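Local coordinates for glutathione S-transferase 1 (Ascaris suum, PDB 4Q5F), which conjugates reduced glutathione to a wide range of hydrophobic electrophiles and can also act as a glutathione peroxidase, at residues L83-G88 / M95-V100; S157-M160 / S164-W167; I33-Q36 / K40-D43; E71-A74 / A78-R81. All coordinates share one frame; numbering follows the deposited sequence.

Contact 1: residues L83-G88 / M95-V100; sequences LGRQFG and MEEAQV
Arg85 and Glu97 are the two residues that touch between 83-88 and 95-100, their CA atoms 8.6 Å apart, and the kinds of interaction separate cleanly. The closest approach is a van der Waals one: Glu97 OE1 lies 3.2 Å from Arg85 CG and 3.5 Å from Arg85 CD, so the carboxylate oxygen rests against the methylene part of the arginine. The charge interaction is long-range. Arg85 NE and Glu97 OE1 form a long salt bridge of 3.8 Å, with guanidinium and carboxylate planes 89° apart and the oxygen well out of the guanidinium plane. No N-H of Arg85 points at it, and the attraction is one of charge alone. The bend of Arg85 at chi3 (73°) turns the guanidinium away from the line of its methylenes. Its stronger partner lies across the dimer: Arg85 NH2 makes a salt bridge with Glu97 of the second subunit, and Glu97 OE1 makes one with Arg85 NH1 of that subunit in return. The two Arg85 guanidinium groups also come close, a like-charge approach that the surrounding carboxylates probably offset. Reciprocal pairs between helices 76-86 and 94-114 give an arginine-glutamate cluster at the dimer interface, where the thioredoxin-like domain of each subunit meets the helical domain of the other.

Contact 2: residues S157-M160 / S164-W167; sequences SEYM and SVTW
The backbones of 157-160 and 164-167 come nearest at Tyr159 and Val165, whose CA atoms are 6.2 Å apart, yet no hydrogen bond joins the two segments. Neither Tyr159 nor Val165 belongs to a regular helix or strand, and Thr166 takes the N-cap position of the helix that follows. The main contact is a tyrosine ring laid over the peptide between Ser164 and Val165. Val165 N sits over one face of the ring, toward the rim, 3.4 Å from Tyr159 CE2, while the Ser164 carbonyl carbon is 3.3 Å from Tyr159 CD2. Over the ring, Val165 CB is 4.2 Å from the centroid and 22° off the normal, a CH-pi contact. Its CG2 branch, anti to the backbone N, reaches toward the same side of the ring and lies 4.0 Å from Tyr159 CE1. The opposite face of the ring is met by Glu158 CG, so the tyrosine is held between its own neighbour and the returning chain. Around this turn, Tyr159 also meets the ring of His199 and the side chain of Val200 on helix 191-201. Val165 packs on Leu170 of helix 167-182. Asp169 OD2 accepts the N-H of Thr166 at the start of that helix, and the loop connects helix 129-155 to it.

Contact 3: residues I33-Q36 / K40-D43; sequences IFHQ and KFED
Phe34 and Phe41 form the tight half of this contact. Their rings lie nearly parallel, planes at 15° and centroids only 3.9 Å apart, in an offset stack whose nearest carbons are Phe34 CG and Phe41 CD1 at 3.3 Å. The offset is uneven: Phe34 CD2 sits over the centre of the Phe41 ring, whereas Phe41 CG lies toward the rim of the Phe34 ring. Phe41 CB lies almost over the centre of the Phe34 ring, 3.8 Å from its centroid, a CH-pi contact on the same face as the stack. The chi1 of Phe41, 70°, places CG between the backbone N and the carbonyl carbon and folds the ring back over helix 27-37.

His35 supplies the looser, partly exposed side. Its approach is an offset edge-to-face one, the edge of Phe41 directed at the imidazole face, with planes at 83° and centroids 5.8 Å apart; the nearest atoms are His35 CE1 and Phe41 CE1 at 4.0 Å. His35 ND1 is tied to Arg31 O one helical turn earlier, which probably limits rotation of the imidazole, and the ring also stacks with Trp209. Across 33-36 and 40-43, Phe34, His35 and Phe41 meet without a hydrogen bond, which implies dispersion and ring-edge electrostatics; alongside, an Asp43-Arg31 salt bridge adds a polar link between strand 42-46 and helix 27-37 of the beta-alpha-beta unit.

Contact 4: residues E71-A74 / A78-R81; sequences EVLA and AIYR
Strand 71-74, the outermost strand at one end of the sheet in the thioredoxin-like domain, runs into helix 76-86 through a short turn, and Leu73 and Ala74 pack back on Ala78 and Ile79 in the first part of that helix. The CA atoms of Ala74 and Ile79 are 7.0 Å apart, the nearest pair across the segments. All four touching residues are buried, and no hydrogen bond passes between the segments. The side-chain part is a single apolar pair: Leu73 CD2 lies 4.1 Å from Ile79 CG1, the two side chains running antiparallel alongside one another. With CG anti to the backbone N (chi1 174°), Leu73 extends toward the helix, and the same CD2 reaches Ala78 O at 4.0 Å. The remaining evidence is of side-chain carbon against backbone carbonyl. Ile79 CD1 approaches Leu73 O at 3.7 Å, and Ile79 CG1 lies 4.1 Å from Ala74 O. From the preceding residue, the methyl of Ala78 meets Ala74 O, with CB 3.9 Å away. These spacings describe ordinary van der Waals contact without crowding. Beyond the two segments, Leu73 is hydrogen-bonded through its backbone to Leu66 of strand 65-68. Ile79 touches both Leu66 of that strand and Ala30 of helix 27-37, while Leu73 packs on Gln99 of the second subunit, in helix 94-114 of that chain.

Helix 76-86 carries contacts 1 and 4, whose centres are 14 Å apart, and both reach the second subunit. Contact 3 packs on this helix from helix 27-37: Ile33 CD1 is 3.7 Å from Tyr80 CA in contact 4, and Phe34 CZ is 3.7 Å from Leu83 CD2 in contact 1. Trp167 of contact 2 brings in the helical domain, its CE3 lying 3.4 Å from Tyr80 CB and its CB 3.7 Å from Ile33 CD1. Within that domain, Trp167 NE1 is 3.6 Å from Val100 CG1 of contact 1. The Ile79 side chain of contact 4 is about 6 Å from bound glutathione, the Phe34 side chain of contact 3 about 14 Å from it; contacts 1 and 2 lie apart from the site.

Contact 1: residues L83-G88 / M95-V100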
loop_
_atom_site.group_PDB
_atom_site.type_symbol
_atom_site.label_atom_id
_atom_site.label_comp_id
_atom_site.label_asym_id
_atom_site.label_seq_id
_atom_site.Cartn_x
_atom_site.Cartn_y
_atom_site.Cartn_z
ATOM N N LEU B 83 1.511 -6.662 -12.939
ATOM C CA LEU B 83 1.088 -6.469 -14.320
ATOM C C LEU B 83 1.853 -5.326 -14.970
ATOM O O LEU B 83 2.283 -5.427 -16.119
ATOM C CB LEU B 83 -0.414 -6.179 -14.376
ATOM C CG LEU B 83 -1.347 -7.389 -14.449
ATOM C CD1 LEU B 83 -0.881 -8.513 -13.549
ATOM C CD2 LEU B 83 -2.767 -6.983 -14.085
ATOM N N GLY B 84 2.014 -4.237 -14.229
ATOM C CA GLY B 84 2.688 -3.059 -14.738
ATOM C C GLY B 84 4.104 -3.352 -15.187
ATOM O O GLY B 84 4.521 -2.934 -16.267
ATOM N N ARG B 85 4.843 -4.075 -14.352
ATOM C CA ARG B 85 6.226 -4.418 -14.652
ATOM C C ARG B 85 6.314 -5.412 -15.803
ATOM O O ARG B 85 7.203 -5.314 -16.649
ATOM C CB ARG B 85 6.906 -4.979 -13.404
ATOM C CG ARG B 85 7.239 -3.908 -12.385
ATOM C CD ARG B 85 7.421 -4.461 -10.985
ATOM N NE ARG B 85 8.669 -5.206 -10.836
ATOM C CZ ARG B 85 9.377 -5.275 -9.711
ATOM N NH1 ARG B 85 8.974 -4.637 -8.616
ATOM N NH2 ARG B 85 10.500 -5.981 -9.678
ATOM N N GLN B 86 5.386 -6.362 -15.835
ATOM C CA GLN B 86 5.334 -7.342 -16.913
ATOM C C GLN B 86 5.105 -6.674 -18.264
ATOM O O GLN B 86 5.612 -7.145 -19.283
ATOM C CB GLN B 86 4.220 -8.362 -16.655
ATOM C CG GLN B 86 4.548 -9.396 -15.590
ATOM C CD GLN B 86 5.706 -10.290 -15.982
ATOM O OE1 GLN B 86 5.822 -10.709 -17.133
ATOM N NE2 GLN B 86 6.577 -10.584 -15.023
ATOM N N PHE B 87 4.350 -5.578 -18.267
ATOM C CA PHE B 87 3.919 -4.943 -19.513
ATOM C C PHE B 87 4.661 -3.640 -19.816
ATOM O O PHE B 87 4.272 -2.896 -20.717
ATOM C CB PHE B 87 2.413 -4.661 -19.477
ATOM C CG PHE B 87 1.564 -5.876 -19.204
ATOM C CD1 PHE B 87 2.076 -7.158 -19.350
ATOM C CD2 PHE B 87 0.244 -5.732 -18.810
ATOM C CE1 PHE B 87 1.289 -8.267 -19.099
ATOM C CE2 PHE B 87 -0.546 -6.838 -18.559
ATOM C CZ PHE B 87 -0.023 -8.107 -18.704
ATOM N N GLY B 88 5.723 -3.360 -19.068
ATOM C CA GLY B 88 6.501 -2.154 -19.287
ATOM C C GLY B 88 5.711 -0.881 -19.041
ATOM O O GLY B 88 5.902 0.119 -19.734
ATOM N N MET B 95 14.411 3.998 -10.034
ATOM C CA MET B 95 13.928 5.125 -9.243
ATOM C C MET B 95 12.555 5.563 -9.742
ATOM O O MET B 95 11.713 5.991 -8.956
ATOM C CB MET B 95 14.913 6.298 -9.291
ATOM C CG MET B 95 14.437 7.546 -8.552
ATOM S SD MET B 95 13.961 7.230 -6.840
ATOM C CE MET B 95 15.517 6.683 -6.153
ATOM N N GLU B 96 12.330 5.448 -11.047
ATOM C CA GLU B 96 11.036 5.798 -11.623
ATOM C C GLU B 96 9.955 4.852 -11.124
ATOM O O GLU B 96 8.862 5.290 -10.764
ATOM C CB GLU B 96 11.089 5.772 -13.152
ATOM C CG GLU B 96 11.520 7.088 -13.783
ATOM C CD GLU B 96 11.241 7.145 -15.274
ATOM O OE1 GLU B 96 10.875 6.104 -15.858
ATOM O OE2 GLU B 96 11.384 8.235 -15.863
ATOM N N GLU B 97 10.261 3.556 -11.110
ATOM C CA GLU B 97 9.334 2.556 -10.591
ATOM C C GLU B 97 8.940 2.887 -9.158
ATOM O O GLU B 97 7.793 2.694 -8.757
ATOM C CB GLU B 97 9.956 1.159 -10.638
ATOM C CG GLU B 97 10.132 0.586 -12.036
ATOM C CD GLU B 97 10.123 -0.934 -12.047
ATOM O OE1 GLU B 97 9.182 -1.530 -11.477
ATOM O OE2 GLU B 97 11.057 -1.536 -12.617
ATOM N N ALA B 98 9.903 3.385 -8.391
ATOM C CA ALA B 98 9.657 3.762 -7.007
ATOM C C ALA B 98 8.766 4.998 -6.940
ATOM O O ALA B 98 7.863 5.073 -6.108
ATOM C CB ALA B 98 10.970 4.013 -6.290
ATOM N N GLN B 99 9.020 5.962 -7.820
ATOM C CA GLN B 99 8.212 7.176 -7.873
ATOM C C GLN B 99 6.773 6.837 -8.251
ATOM O O GLN B 99 5.834 7.472 -7.769
ATOM C CB GLN B 99 8.797 8.177 -8.872
ATOM C CG GLN B 99 10.137 8.771 -8.453
ATOM C CD GLN B 99 10.047 9.603 -7.186
ATOM O OE1 GLN B 99 8.986 10.121 -6.837
ATOM N NE2 GLN B 99 11.168 9.731 -6.488
ATOM N N VAL B 100 6.604 5.838 -9.114
ATOM C CA VAL B 100 5.274 5.353 -9.468
ATOM C C VAL B 100 4.614 4.764 -8.224
ATOM O O VAL B 100 3.463 5.071 -7.925
ATOM C CB VAL B 100 5.330 4.293 -10.602
ATOM C CG1 VAL B 100 3.950 3.641 -10.831
ATOM C CG2 VAL B 100 5.874 4.920 -11.887
#

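Contact 2: residues S157-M160 / S164-W167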
loop_
_atom_site.group_PDB
_atom_site.type_symbol
_atom_site.label_atom_id
_atom_site.label_comp_id
_atom_site.label_asym_id
_atom_site.label_seq_id
_atom_site.Cartn_x
_atom_site.Cartn_y
_atom_site.Cartn_z
ATOM N N SER B 157 5.373 16.537 -18.102
ATOM C CA SER B 157 4.691 15.602 -18.981
ATOM C C SER B 157 3.256 15.446 -18.485
ATOM O O SER B 157 2.888 15.999 -17.446
ATOM C CB SER B 157 5.409 14.251 -18.977
ATOM O OG SER B 157 5.231 13.585 -17.740
ATOM N N GLU B 158 2.455 14.681 -19.214
ATOM C CA GLU B 158 1.032 14.537 -18.907
ATOM C C GLU B 158 0.763 13.492 -17.821
ATOM O O GLU B 158 -0.383 13.288 -17.428
ATOM C CB GLU B 158 0.260 14.172 -20.179
ATOM C CG GLU B 158 0.902 13.042 -20.965
ATOM C CD GLU B 158 1.774 13.533 -22.108
ATOM O OE1 GLU B 158 1.228 14.127 -23.063
ATOM O OE2 GLU B 158 3.004 13.323 -22.048
ATOM N N TYR B 159 1.818 12.839 -17.340
ATOM C CA TYR B 159 1.684 11.763 -16.357
ATOM C C TYR B 159 2.451 12.054 -15.072
ATOM O O TYR B 159 3.297 12.945 -15.033
ATOM C CB TYR B 159 2.153 10.440 -16.967
ATOM C CG TYR B 159 1.477 10.144 -18.288
ATOM C CD1 TYR B 159 0.111 9.904 -18.347
ATOM C CD2 TYR B 159 2.196 10.120 -19.475
ATOM C CE1 TYR B 159 -0.518 9.644 -19.548
ATOM C CE2 TYR B 159 1.572 9.859 -20.684
ATOM C CZ TYR B 159 0.214 9.623 -20.712
ATOM O OH TYR B 159 -0.420 9.363 -21.905
ATOM N N MET B 160 2.136 11.298 -14.023
ATOM C CA MET B 160 2.761 11.485 -12.719
ATOM C C MET B 160 4.261 11.277 -12.823
ATOM O O MET B 160 5.040 12.069 -12.293
ATOM C CB MET B 160 2.168 10.513 -11.695
ATOM C CG MET B 160 0.744 10.847 -11.278
ATOM S SD MET B 160 0.631 12.463 -10.489
ATOM C CE MET B 160 -1.139 12.613 -10.274
ATOM N N SER B 164 5.473 8.694 -20.560
ATOM C CA SER B 164 4.450 7.756 -21.018
ATOM C C SER B 164 3.651 7.196 -19.843
ATOM O O SER B 164 4.096 7.243 -18.695
ATOM C CB SER B 164 5.078 6.615 -21.822
ATOM O OG SER B 164 5.884 5.788 -21.000
ATOM N N VAL B 165 2.474 6.659 -20.148
ATOM C CA VAL B 165 1.536 6.191 -19.134
ATOM C C VAL B 165 2.109 5.041 -18.301
ATOM O O VAL B 165 2.864 4.211 -18.809
ATOM C CB VAL B 165 0.197 5.752 -19.789
ATOM C CG1 VAL B 165 0.324 4.375 -20.448
ATOM C CG2 VAL B 165 -0.932 5.762 -18.773
ATOM N N THR B 166 1.748 5.010 -17.020
ATOM C CA THR B 166 2.110 3.911 -16.127
ATOM C C THR B 166 0.849 3.337 -15.484
ATOM O O THR B 166 -0.240 3.885 -15.645
ATOM C CB THR B 166 3.081 4.366 -15.019
ATOM O OG1 THR B 166 2.435 5.325 -14.171
ATOM C CG2 THR B 166 4.339 4.980 -15.620
ATOM N N TRP B 167 0.996 2.237 -14.753
ATOM C CA TRP B 167 -0.158 1.574 -14.153
ATOM C C TRP B 167 -0.807 2.439 -13.077
ATOM O O TRP B 167 -2.014 2.359 -12.858
ATOM C CB TRP B 167 0.229 0.210 -13.574
ATOM C CG TRP B 167 1.242 0.262 -12.465
ATOM C CD1 TRP B 167 2.593 0.106 -12.580
ATOM C CD2 TRP B 167 0.983 0.468 -11.069
ATOM N NE1 TRP B 167 3.190 0.205 -11.347
ATOM C CE2 TRP B 167 2.223 0.427 -10.403
ATOM C CE3 TRP B 167 -0.179 0.684 -10.322
ATOM C CZ2 TRP B 167 2.336 0.597 -9.025
ATOM C CZ3 TRP B 167 -0.063 0.852 -8.954
ATOM C CH2 TRP B 167 1.184 0.807 -8.319
#

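Contact 3: residues I33-Q36 / K40-D43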
loop_
_atom_site.group_PDB
_atom_site.type_symbol
_atom_site.label_atom_id
_atom_site.label_comp_id
_atom_site.label_asym_id
_atom_site.label_seq_id
_atom_site.Cartn_x
_atom_site.Cartn_y
_atom_site.Cartn_z
ATOM N N ILE B 33 -5.165 -2.183 -16.847
ATOM C CA ILE B 33 -3.762 -2.434 -17.151
ATOM C C ILE B 33 -3.625 -3.471 -18.269
ATOM O O ILE B 33 -2.743 -3.358 -19.119
ATOM C CB ILE B 33 -2.987 -2.874 -15.891
ATOM C CG1 ILE B 33 -2.974 -1.739 -14.865
ATOM C CG2 ILE B 33 -1.547 -3.242 -16.235
ATOM C CD1 ILE B 33 -2.591 -2.165 -13.462
ATOM N N PHE B 34 -4.494 -4.480 -18.267
ATOM C CA PHE B 34 -4.511 -5.459 -19.350
ATOM C C PHE B 34 -4.855 -4.789 -20.675
ATOM O O PHE B 34 -4.147 -4.953 -21.669
ATOM C CB PHE B 34 -5.538 -6.562 -19.087
ATOM C CG PHE B 34 -5.094 -7.587 -18.087
ATOM C CD1 PHE B 34 -3.963 -8.354 -18.314
ATOM C CD2 PHE B 34 -5.829 -7.809 -16.935
ATOM C CE1 PHE B 34 -3.560 -9.307 -17.398
ATOM C CE2 PHE B 34 -5.434 -8.760 -16.017
ATOM C CZ PHE B 34 -4.297 -9.511 -16.248
ATOM N N HIS B 35 -5.948 -4.036 -20.681
ATOM C CA HIS B 35 -6.463 -3.452 -21.914
ATOM C C HIS B 35 -5.504 -2.435 -22.516
ATOM O O HIS B 35 -5.390 -2.336 -23.735
ATOM C CB HIS B 35 -7.839 -2.833 -21.678
ATOM C CG HIS B 35 -8.949 -3.836 -21.676
ATOM N ND1 HIS B 35 -9.515 -4.324 -20.516
ATOM C CD2 HIS B 35 -9.583 -4.461 -22.694
ATOM C CE1 HIS B 35 -10.455 -5.197 -20.822
ATOM N NE2 HIS B 35 -10.519 -5.300 -22.137
ATOM N N GLN B 36 -4.809 -1.685 -21.667
ATOM C CA GLN B 36 -3.812 -0.740 -22.152
ATOM C C GLN B 36 -2.725 -1.490 -22.907
ATOM O O GLN B 36 -2.349 -1.118 -24.018
ATOM C CB GLN B 36 -3.187 0.039 -20.993
ATOM C CG GLN B 36 -2.012 0.930 -21.394
ATOM C CD GLN B 36 -2.374 1.931 -22.472
ATOM O OE1 GLN B 36 -3.548 2.210 -22.712
ATOM N NE2 GLN B 36 -1.363 2.479 -23.131
ATOM N N LYS B 40 -4.476 -10.232 -23.468
ATOM C CA LYS B 40 -5.724 -10.949 -23.235
ATOM C C LYS B 40 -5.680 -11.685 -21.901
ATOM O O LYS B 40 -4.624 -12.146 -21.467
ATOM C CB LYS B 40 -5.990 -11.941 -24.371
ATOM C CG LYS B 40 -7.424 -12.448 -24.427
ATOM C CD LYS B 40 -7.616 -13.473 -25.534
ATOM C CE LYS B 40 -7.485 -14.897 -25.012
ATOM N NZ LYS B 40 -6.173 -15.154 -24.352
ATOM N N PHE B 41 -6.838 -11.789 -21.257
ATOM C CA PHE B 41 -6.943 -12.433 -19.954
ATOM C C PHE B 41 -8.391 -12.824 -19.708
ATOM O O PHE B 41 -9.298 -12.264 -20.322
ATOM C CB PHE B 41 -6.499 -11.467 -18.858
ATOM C CG PHE B 41 -7.457 -10.333 -18.635
ATOM C CD1 PHE B 41 -7.493 -9.259 -19.509
ATOM C CD2 PHE B 41 -8.336 -10.351 -17.567
ATOM C CE1 PHE B 41 -8.380 -8.216 -19.313
ATOM C CE2 PHE B 41 -9.224 -9.310 -17.365
ATOM C CZ PHE B 41 -9.246 -8.242 -18.240
ATOM N N GLU B 42 -8.611 -13.780 -18.812
ATOM C CA GLU B 42 -9.968 -14.131 -18.413
ATOM C C GLU B 42 -10.472 -13.158 -17.358
ATOM O O GLU B 42 -9.990 -13.150 -16.224
ATOM C CB GLU B 42 -10.045 -15.562 -17.879
ATOM C CG GLU B 42 -11.399 -15.895 -17.251
ATOM C CD GLU B 42 -11.568 -17.370 -16.940
ATOM O OE1 GLU B 42 -10.818 -18.194 -17.501
ATOM O OE2 GLU B 42 -12.459 -17.704 -16.129
ATOM N N ASP B 43 -11.442 -12.339 -17.744
ATOM C CA ASP B 43 -12.066 -11.405 -16.823
ATOM C C ASP B 43 -13.165 -12.126 -16.051
ATOM O O ASP B 43 -14.355 -11.926 -16.306
ATOM C CB ASP B 43 -12.634 -10.208 -17.592
ATOM C CG ASP B 43 -13.092 -9.085 -16.676
ATOM O OD1 ASP B 43 -12.880 -9.182 -15.449
ATOM O OD2 ASP B 43 -13.653 -8.095 -17.189
#

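Contact 4: residues E71-A74 / A78-R81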
loop_
_atom_site.group_PDB
_atom_site.type_symbol
_atom_site.label_atom_id
_atom_site.label_comp_id
_atom_site.label_asym_id
_atom_site.label_seq_id
_atom_site.Cartn_x
_atom_site.Cartn_y
_atom_site.Cartn_z
ATOM N N GLU B 71 -0.791 -20.079 -10.609
ATOM C CA GLU B 71 -0.352 -19.509 -9.337
ATOM C C GLU B 71 -1.169 -18.278 -8.956
ATOM O O GLU B 71 -1.434 -17.411 -9.788
ATOM C CB GLU B 71 1.136 -19.159 -9.366
ATOM C CG GLU B 71 1.654 -18.694 -8.009
ATOM C CD GLU B 71 3.162 -18.532 -7.962
ATOM O OE1 GLU B 71 3.854 -19.075 -8.851
ATOM O OE2 GLU B 71 3.652 -17.861 -7.029
ATOM N N VAL B 72 -1.539 -18.207 -7.682
ATOM C CA VAL B 72 -2.449 -17.183 -7.184
ATOM C C VAL B 72 -1.703 -16.039 -6.500
ATOM O O VAL B 72 -0.780 -16.265 -5.715
ATOM C CB VAL B 72 -3.453 -17.801 -6.187
ATOM C CG1 VAL B 72 -4.370 -16.738 -5.589
ATOM C CG2 VAL B 72 -4.274 -18.884 -6.872
ATOM N N LEU B 73 -2.120 -14.814 -6.810
ATOM C CA LEU B 73 -1.574 -13.611 -6.189
ATOM C C LEU B 73 -2.721 -12.720 -5.725
ATOM O O LEU B 73 -3.591 -12.356 -6.519
ATOM C CB LEU B 73 -0.692 -12.851 -7.184
ATOM C CG LEU B 73 -0.148 -11.492 -6.730
ATOM C CD1 LEU B 73 0.911 -11.650 -5.646
ATOM C CD2 LEU B 73 0.405 -10.726 -7.919
ATOM N N ALA B 74 -2.718 -12.369 -4.441
ATOM C CA ALA B 74 -3.763 -11.529 -3.863
ATOM C C ALA B 74 -3.277 -10.090 -3.709
ATOM O O ALA B 74 -2.135 -9.778 -4.048
ATOM C CB ALA B 74 -4.203 -12.088 -2.518
ATOM N N ALA B 78 -0.431 -5.083 -5.340
ATOM C CA ALA B 78 0.587 -6.038 -5.757
ATOM C C ALA B 78 0.268 -6.538 -7.161
ATOM O O ALA B 78 1.169 -6.786 -7.961
ATOM C CB ALA B 78 0.658 -7.202 -4.780
ATOM N N ILE B 79 -1.023 -6.679 -7.454
ATOM C CA ILE B 79 -1.466 -7.115 -8.774
ATOM C C ILE B 79 -1.180 -6.041 -9.821
ATOM O O ILE B 79 -0.679 -6.343 -10.903
ATOM C CB ILE B 79 -2.973 -7.474 -8.776
ATOM C CG1 ILE B 79 -3.216 -8.700 -7.895
ATOM C CG2 ILE B 79 -3.470 -7.745 -10.196
ATOM C CD1 ILE B 79 -4.678 -8.979 -7.606
ATOM N N TYR B 80 -1.503 -4.790 -9.498
ATOM C CA TYR B 80 -1.241 -3.675 -10.402
ATOM C C TYR B 80 0.237 -3.628 -10.773
ATOM O O TYR B 80 0.594 -3.534 -11.947
ATOM C CB TYR B 80 -1.613 -2.339 -9.755
ATOM C CG TYR B 80 -3.040 -2.211 -9.267
ATOM C CD1 TYR B 80 -4.062 -2.980 -9.805
ATOM C CD2 TYR B 80 -3.364 -1.298 -8.269
ATOM C CE1 TYR B 80 -5.365 -2.851 -9.356
ATOM C CE2 TYR B 80 -4.659 -1.165 -7.814
ATOM C CZ TYR B 80 -5.655 -1.940 -8.362
ATOM O OH TYR B 80 -6.945 -1.805 -7.908
ATOM N N ARG B 81 1.088 -3.691 -9.754
ATOM C CA ARG B 81 2.525 -3.552 -9.936
ATOM C C ARG B 81 3.095 -4.716 -10.737
ATOM O O ARG B 81 3.957 -4.527 -11.599
ATOM C CB ARG B 81 3.221 -3.466 -8.575
ATOM C CG ARG B 81 4.716 -3.180 -8.663
ATOM C CD ARG B 81 5.330 -2.913 -7.295
ATOM N NE ARG B 81 4.595 -1.886 -6.552
ATOM C CZ ARG B 81 3.718 -2.126 -5.578
ATOM N NH1 ARG B 81 3.448 -3.368 -5.186
ATOM N NH2 ARG B 81 3.108 -1.112 -4.981
#